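Local coordinates for NimC/NimA family protein (Clostridium acetobutylicum, PDB 2IG6) that binds flavin mononucleotide and is probably an oxidoreductase of the NimC/NimA family, related to pyridoxamine 5'-phosphate oxidases, at residues A[20-23]-A[24-28]; A[61-64]-A[65-68]. All coordinates share one frame; numbering follows the deposited sequence.

Contact 1: A[20-23]-A[24-28]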
HETATM    1  N   MSE A  20      10.279 -17.483  -2.260  1.00 37.61           N
HETATM    2  CA  MSE A  20      11.086 -16.283  -2.057  1.00 36.52           C
HETATM    3  C   MSE A  20      11.588 -15.760  -3.411  1.00 35.63           C
HETATM    4  O   MSE A  20      11.444 -14.577  -3.701  1.00 35.13           O
HETATM    5  CB  MSE A  20      12.260 -16.568  -1.117  1.00 37.34           C
HETATM    6  CG  MSE A  20      13.129 -15.349  -0.736  1.00 39.32           C
HETATM    7 SE   MSE A  20      14.417 -14.800  -2.091  0.70 42.25          SE
HETATM    8  CE  MSE A  20      15.459 -16.194  -1.982  1.00 43.75           C
ATOM      9  N   LYS A  21      12.147 -16.635  -4.250  1.00 35.60           N
ATOM     10  CA  LYS A  21      12.721 -16.170  -5.513  1.00 36.93           C
ATOM     11  C   LYS A  21      11.658 -15.549  -6.410  1.00 36.34           C
ATOM     12  O   LYS A  21      11.924 -14.571  -7.107  1.00 36.24           O
ATOM     13  CB  LYS A  21      13.483 -17.289  -6.229  1.00 38.44           C
ATOM     14  CG  LYS A  21      14.813 -17.655  -5.527  1.00 44.05           C
ATOM     15  CD  LYS A  21      15.887 -16.531  -5.606  1.00 49.14           C
ATOM     16  CE  LYS A  21      16.665 -16.543  -6.929  1.00 51.02           C
ATOM     17  NZ  LYS A  21      16.982 -15.169  -7.430  1.00 48.40           N
ATOM     18  N   ARG A  22      10.452 -16.104  -6.376  1.00 38.21           N
ATOM     19  CA  ARG A  22       9.342 -15.582  -7.163  1.00 37.51           C
ATOM     20  C   ARG A  22       8.913 -14.208  -6.674  1.00 35.75           C
ATOM     21  O   ARG A  22       8.705 -13.293  -7.469  1.00 36.25           O
ATOM     22  CB  ARG A  22       8.156 -16.562  -7.152  1.00 39.18           C
ATOM     23  CG  ARG A  22       6.951 -16.116  -7.994  1.00 40.19           C
ATOM     24  CD  ARG A  22       7.357 -15.690  -9.425  1.00 43.44           C
ATOM     25  NE  ARG A  22       6.197 -15.294 -10.220  1.00 45.28           N
ATOM     26  CZ  ARG A  22       6.186 -14.335 -11.144  1.00 45.98           C
ATOM     27  NH1 ARG A  22       7.272 -13.618 -11.419  1.00 50.76           N
ATOM     28  NH2 ARG A  22       5.048 -14.066 -11.784  1.00 49.27           N
ATOM     29  N   ALA A  23       8.807 -14.060  -5.362  1.00 35.98           N
ATOM     30  CA  ALA A  23       8.490 -12.771  -4.754  1.00 36.63           C
ATOM     31  C   ALA A  23       9.566 -11.710  -5.082  1.00 36.62           C
ATOM     32  O   ALA A  23       9.241 -10.595  -5.459  1.00 37.64           O
ATOM     33  CB  ALA A  23       8.311 -12.918  -3.259  1.00 37.43           C
ATOM     34  N   LEU A  24      10.836 -12.087  -4.981  1.00 37.12           N
ATOM     35  CA  LEU A  24      11.936 -11.181  -5.268  1.00 36.24           C
ATOM     36  C   LEU A  24      11.855 -10.726  -6.720  1.00 34.89           C
ATOM     37  O   LEU A  24      11.917  -9.529  -7.008  1.00 37.54           O
ATOM     38  CB  LEU A  24      13.273 -11.879  -5.004  1.00 36.86           C
ATOM     39  CG  LEU A  24      14.544 -11.073  -5.279  1.00 35.94           C
ATOM     40  CD1 LEU A  24      14.673  -9.911  -4.293  1.00 40.74           C
ATOM     41  CD2 LEU A  24      15.740 -11.988  -5.225  1.00 36.28           C
ATOM     42  N   GLU A  25      11.706 -11.693  -7.622  1.00 34.64           N
ATOM     43  CA  GLU A  25      11.601 -11.438  -9.064  1.00 38.06           C
ATOM     44  C   GLU A  25      10.446 -10.499  -9.349  1.00 35.73           C
ATOM     45  O   GLU A  25      10.608  -9.529 -10.080  1.00 32.43           O
ATOM     46  CB  GLU A  25      11.382 -12.751  -9.812  1.00 37.91           C
ATOM     47  CG  GLU A  25      11.222 -12.629 -11.319  1.00 42.05           C
ATOM     48  CD  GLU A  25      10.899 -13.973 -11.958  1.00 44.24           C
ATOM     49  OE1 GLU A  25       9.898 -14.602 -11.559  1.00 47.63           O
ATOM     50  OE2 GLU A  25      11.665 -14.412 -12.840  1.00 55.81           O
ATOM     51  N   PHE A  26       9.280 -10.817  -8.787  1.00 34.88           N
ATOM     52  CA  PHE A  26       8.099 -10.023  -9.060  1.00 36.60           C
ATOM     53  C   PHE A  26       8.233  -8.598  -8.503  1.00 36.94           C
ATOM     54  O   PHE A  26       7.890  -7.623  -9.188  1.00 37.01           O
ATOM     55  CB  PHE A  26       6.810 -10.703  -8.569  1.00 37.79           C
ATOM     56  CG  PHE A  26       5.572 -10.019  -9.102  1.00 35.11           C
ATOM     57  CD1 PHE A  26       5.066 -10.361 -10.338  1.00 36.43           C
ATOM     58  CD2 PHE A  26       5.009  -8.965  -8.416  1.00 37.27           C
ATOM     59  CE1 PHE A  26       3.968  -9.688 -10.866  1.00 38.55           C
ATOM     60  CE2 PHE A  26       3.904  -8.287  -8.933  1.00 37.19           C
ATOM     61  CZ  PHE A  26       3.395  -8.648 -10.145  1.00 37.02           C
ATOM     62  N   LEU A  27       8.739  -8.466  -7.279  1.00 37.23           N
ATOM     63  CA  LEU A  27       8.940  -7.141  -6.681  1.00 37.19           C
ATOM     64  C   LEU A  27       9.938  -6.301  -7.469  1.00 39.53           C
ATOM     65  O   LEU A  27       9.750  -5.094  -7.602  1.00 40.88           O
ATOM     66  CB  LEU A  27       9.363  -7.249  -5.210  1.00 37.43           C
ATOM     67  CG  LEU A  27       8.215  -7.701  -4.282  1.00 38.73           C
ATOM     68  CD1 LEU A  27       8.695  -7.965  -2.860  1.00 37.95           C
ATOM     69  CD2 LEU A  27       7.072  -6.691  -4.270  1.00 36.55           C
ATOM     70  N   LYS A  28      10.989  -6.942  -8.002  1.00 39.08           N
ATOM     71  CA  LYS A  28      11.875  -6.282  -8.960  1.00 39.53           C
ATOM     72  C   LYS A  28      11.155  -5.794 -10.219  1.00 41.27           C
ATOM     73  O   LYS A  28      11.435  -4.702 -10.685  1.00 44.12           O
ATOM     74  CB  LYS A  28      13.075  -7.189  -9.293  1.00 37.92           C
ATOM     75  CG  LYS A  28      14.031  -7.284  -8.141  1.00 41.54           C
ATOM     76  CD  LYS A  28      15.257  -8.090  -8.498  1.00 43.96           C
ATOM     77  CE  LYS A  28      16.265  -8.042  -7.387  1.00 53.98           C
ATOM     78  NZ  LYS A  28      17.598  -8.359  -7.930  1.00 54.84           N
TER
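R22 NH1 donates to E25 OE1 at 2.8 Å, a salt bridge one turn apart on the surface of helix 13-30. The bond is bent, with an N-H...O angle of 131°; NH1 is tilted from its own guanidinium plane and reaches OE1 from above the carboxylate plane, the two planes being 87° apart. R22 arrives there by a kink: CG lies anti to the backbone N, and chi2 of 50° then turns the chain along the helix toward its C-terminal end. The same run carries the head of the arginine past F26, whose CB sits over one face of the guanidinium; NH2 stays 4.0 Å from F26 CD1 and meets the ring obliquely. R22 NE has a salt bridge to E146, so two carboxylates, E25 and E146, hold different nitrogens of the guanidinium. The backbone underneath is regular alpha-helix, four consecutive i to i+4 bonds running from L24 N to M20 O through L27 N to A23 O, the last of them 2.8 Å long. In this flavin-binding split-barrel fold the helix packs one side against the antiparallel sheet: F26 and L27 reach I90, F26 also touches I138, and L24 lies on E53 and on V51 in the loop before strand 52-54. On the neighbouring flank K21 and L24 run side by side and point the same way, K21 NZ standing 4.1 Å from L24 CD2. The lysine chain is folded at chi2 and chi3, and its ammonium makes a salt bridge with E53. On the same leucine, the selenium of M20, a selenomethionine, stands 4.3 Å from L24 CB, a loose apolar approach within the buried side of the helix.

Contact 2: A[61-64]-A[65-68]. With FMN (flavin mononucleotide), chain D.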
ATOM      1  N   VAL A  61      14.825  -2.753   3.167  1.00 34.47           N
ATOM      2  CA  VAL A  61      15.712  -1.884   3.907  1.00 35.12           C
ATOM      3  C   VAL A  61      14.927  -0.714   4.458  1.00 35.10           C
ATOM      4  O   VAL A  61      13.882  -0.322   3.919  1.00 35.14           O
ATOM      5  CB  VAL A  61      16.940  -1.399   3.047  1.00 36.72           C
ATOM      6  CG1 VAL A  61      17.624  -2.571   2.363  1.00 40.65           C
ATOM      7  CG2 VAL A  61      16.536  -0.364   2.027  1.00 40.75           C
ATOM      8  N   SER A  62      15.429  -0.158   5.547  1.00 33.34           N
ATOM      9  CA  SER A  62      14.887   1.064   6.095  1.00 35.23           C
ATOM     10  C   SER A  62      15.947   1.748   6.963  1.00 35.84           C
ATOM     11  O   SER A  62      17.132   1.555   6.780  1.00 36.90           O
ATOM     12  CB  SER A  62      13.574   0.810   6.878  1.00 38.57           C
ATOM     13  OG  SER A  62      12.784   1.990   6.924  1.00 40.97           O
ATOM     14  N   ASN A  63      15.469   2.595   7.852  1.00 36.67           N
ATOM     15  CA  ASN A  63      16.267   3.521   8.657  1.00 39.22           C
ATOM     16  C   ASN A  63      15.669   3.435  10.068  1.00 37.65           C
ATOM     17  O   ASN A  63      14.455   3.600  10.222  1.00 35.98           O
ATOM     18  CB  ASN A  63      16.009   4.871   7.978  1.00 45.63           C
ATOM     19  CG  ASN A  63      16.463   6.051   8.732  1.00 40.15           C
ATOM     20  OD1 ASN A  63      16.495   6.078   9.944  1.00 39.77           O
ATOM     21  ND2 ASN A  63      16.745   7.102   7.987  1.00 45.59           N
ATOM     22  N   ASN A  64      16.499   3.179  11.075  1.00 36.46           N
ATOM     23  CA  ASN A  64      15.992   2.907  12.424  1.00 38.43           C
ATOM     24  C   ASN A  64      15.439   4.120  13.165  1.00 37.00           C
ATOM     25  O   ASN A  64      14.948   3.991  14.286  1.00 37.06           O
ATOM     26  CB  ASN A  64      17.024   2.166  13.273  1.00 39.84           C
ATOM     27  CG  ASN A  64      18.291   2.974  13.509  1.00 39.01           C
ATOM     28  OD1 ASN A  64      18.269   4.209  13.525  1.00 35.77           O
ATOM     29  ND2 ASN A  64      19.405   2.272  13.676  1.00 39.20           N
ATOM     30  N   THR A  65      15.494   5.289  12.528  1.00 35.21           N
ATOM     31  CA  THR A  65      14.893   6.494  13.070  1.00 37.32           C
ATOM     32  C   THR A  65      13.476   6.724  12.553  1.00 36.86           C
ATOM     33  O   THR A  65      12.788   7.598  13.054  1.00 38.82           O
ATOM     34  CB  THR A  65      15.744   7.757  12.749  1.00 38.83           C
ATOM     35  OG1 THR A  65      15.688   8.059  11.346  1.00 40.89           O
ATOM     36  CG2 THR A  65      17.188   7.560  13.184  1.00 40.62           C
ATOM     37  N   LYS A  66      13.045   5.966  11.547  1.00 38.12           N
ATOM     38  CA  LYS A  66      11.752   6.206  10.893  1.00 39.91           C
ATOM     39  C   LYS A  66      10.584   5.542  11.609  1.00 38.16           C
ATOM     40  O   LYS A  66      10.734   4.476  12.214  1.00 36.97           O
ATOM     41  CB  LYS A  66      11.765   5.675   9.462  1.00 41.56           C
ATOM     42  CG  LYS A  66      12.671   6.425   8.505  1.00 42.94           C
ATOM     43  CD  LYS A  66      12.486   5.796   7.122  1.00 44.29           C
ATOM     44  CE  LYS A  66      13.350   6.405   6.038  1.00 48.70           C
ATOM     45  NZ  LYS A  66      12.947   5.854   4.701  1.00 44.42           N
ATOM     46  N   LYS A  67       9.408   6.159  11.499  1.00 35.81           N
ATOM     47  CA  LYS A  67       8.186   5.598  12.057  1.00 36.62           C
ATOM     48  C   LYS A  67       7.898   4.196  11.499  1.00 35.06           C
ATOM     49  O   LYS A  67       7.481   3.303  12.236  1.00 34.96           O
ATOM     50  CB  LYS A  67       6.972   6.535  11.799  1.00 37.48           C
ATOM     51  CG  LYS A  67       7.028   7.840  12.583  1.00 37.66           C
ATOM     52  CD  LYS A  67       5.834   8.774  12.286  1.00 40.10           C
ATOM     53  N   CYS A  68       8.124   3.999  10.208  1.00 34.89           N
ATOM     54  CA  CYS A  68       7.842   2.708   9.593  0.70 34.58           C
ATOM     55  C   CYS A  68       8.669   1.592  10.243  1.00 35.73           C
ATOM     56  O   CYS A  68       8.147   0.513  10.495  1.00 34.59           O
ATOM     57  CB  CYS A  68       8.032   2.736   8.069  0.70 36.21           C
ATOM     58  SG  CYS A  68       9.699   3.102   7.452  0.70 36.06           S
TER
HETATM   59  N1  FMN D 339      12.020   4.087   2.555  1.00 28.00           N
HETATM   60  C2  FMN D 339      12.638   2.993   3.136  1.00 27.57           C
HETATM   61  O2  FMN D 339      12.841   3.018   4.340  1.00 30.26           O
HETATM   62  N3  FMN D 339      12.980   1.899   2.369  1.00 23.81           N
HETATM   63  C4  FMN D 339      12.786   1.888   1.004  1.00 28.30           C
HETATM   64  O4  FMN D 339      12.929   0.850   0.356  1.00 23.98           O
HETATM   65  C4A FMN D 339      12.160   2.992   0.413  1.00 29.13           C
HETATM   66  N5  FMN D 339      11.950   3.015  -0.959  1.00 27.21           N
HETATM   67  C5A FMN D 339      11.303   4.097  -1.526  1.00 26.60           C
HETATM   68  C6  FMN D 339      11.059   4.103  -2.899  1.00 26.78           C
HETATM   69  C7  FMN D 339      10.411   5.186  -3.473  1.00 28.07           C
HETATM   70  C7M FMN D 339      10.230   5.188  -4.958  1.00 32.30           C
HETATM   71  C8  FMN D 339      10.015   6.261  -2.672  1.00 27.64           C
HETATM   72  C8M FMN D 339       9.159   7.371  -3.213  1.00 28.09           C
HETATM   73  C9  FMN D 339      10.269   6.277  -1.317  1.00 26.72           C
HETATM   74  C9A FMN D 339      10.912   5.167  -0.726  1.00 22.19           C
HETATM   75  N10 FMN D 339      11.154   5.166   0.636  1.00 26.16           N
HETATM   76  C10 FMN D 339      11.791   4.069   1.202  1.00 26.94           C
HETATM   77  C1' FMN D 339      10.890   6.339   1.534  1.00 26.71           C
HETATM   78  C2' FMN D 339       9.603   6.124   2.341  1.00 27.40           C
HETATM   79  O2' FMN D 339       8.449   6.041   1.497  1.00 25.37           O
HETATM   80  C3' FMN D 339       9.480   7.277   3.321  1.00 31.53           C
HETATM   81  O3' FMN D 339      10.678   7.430   4.087  1.00 28.71           O
HETATM   82  C4' FMN D 339       8.279   7.112   4.251  1.00 26.33           C
HETATM   83  O4' FMN D 339       8.014   8.372   4.820  1.00 28.85           O
HETATM   84  C5' FMN D 339       8.566   6.126   5.384  1.00 25.05           C
HETATM   85  O5' FMN D 339       7.393   5.731   6.088  1.00 25.83           O
HETATM   86  P   FMN D 339       7.024   6.469   7.469  1.00 26.57           P
HETATM   87  O1P FMN D 339       5.771   5.906   8.030  1.00 28.09           O
HETATM   88  O2P FMN D 339       6.866   7.938   7.150  1.00 26.67           O
HETATM   89  O3P FMN D 339       8.168   6.311   8.449  1.00 26.83           O
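N63 CG anti to its own N (chi1 168°) and T65 OG1 between the backbone N and carbonyl carbon (chi1 70°) bring amide and hydroxyl together. N63 OD1 accepts twice: from T65 N at 2.9 Å, in the carbonyl plane, and from T65 OG1 at 2.6 Å, from above that plane. The two bonds fix the rotation of the amide. K66 N closes a type I beta turn on N63 O at 3.1 Å; the chain reverses after strand 57-63, and K66 stands at the N-cap position of helix 67-74. This strand-turn-helix forms one wall of the FMN pocket of the split barrel. K66, extended beyond CG, passes N63 CB at about a right angle, and its NZ reaches both FMN O2 and the ribityl O3', the latter at 2.8 Å; NZ also bonds to an unidentified molecule, probably from the crystallisation liquor. S62 OG donates to the same O2, also at 2.8 Å; charge on K66 would probably draw electron density toward the pyrimidine end of the flavin. Alongside, FMN N3 donates a hydrogen bond to V61 O at 2.9 Å, pairing the isoalloxazine edge with the strand. At the other end of the cofactor C68 N, in the first turn of the helix, donates to phosphate O3P, which lies near the helix N terminus; R46 binds the cofactor too, as does R91 of the second subunit.

From the N terminus the chain first runs through helix 13-30, where contact 1 lies wholly within consecutive turns and closes no loop beyond them. It then passes through strands 33-39, 42-48 and 52-54 before strand 57-63 ends in contact 2, a tight turn leading into helix 67-74. The two contacts are in series, neither nesting nor crossing, with centres about 22 Å apart on opposite sides of the chain's centre. Contact 1 belongs to a helix lying on the sheet, while contact 2 joins a sheet strand to the next helix around FMN. L27 of contact 1 has its side chain about 10 Å from the cofactor.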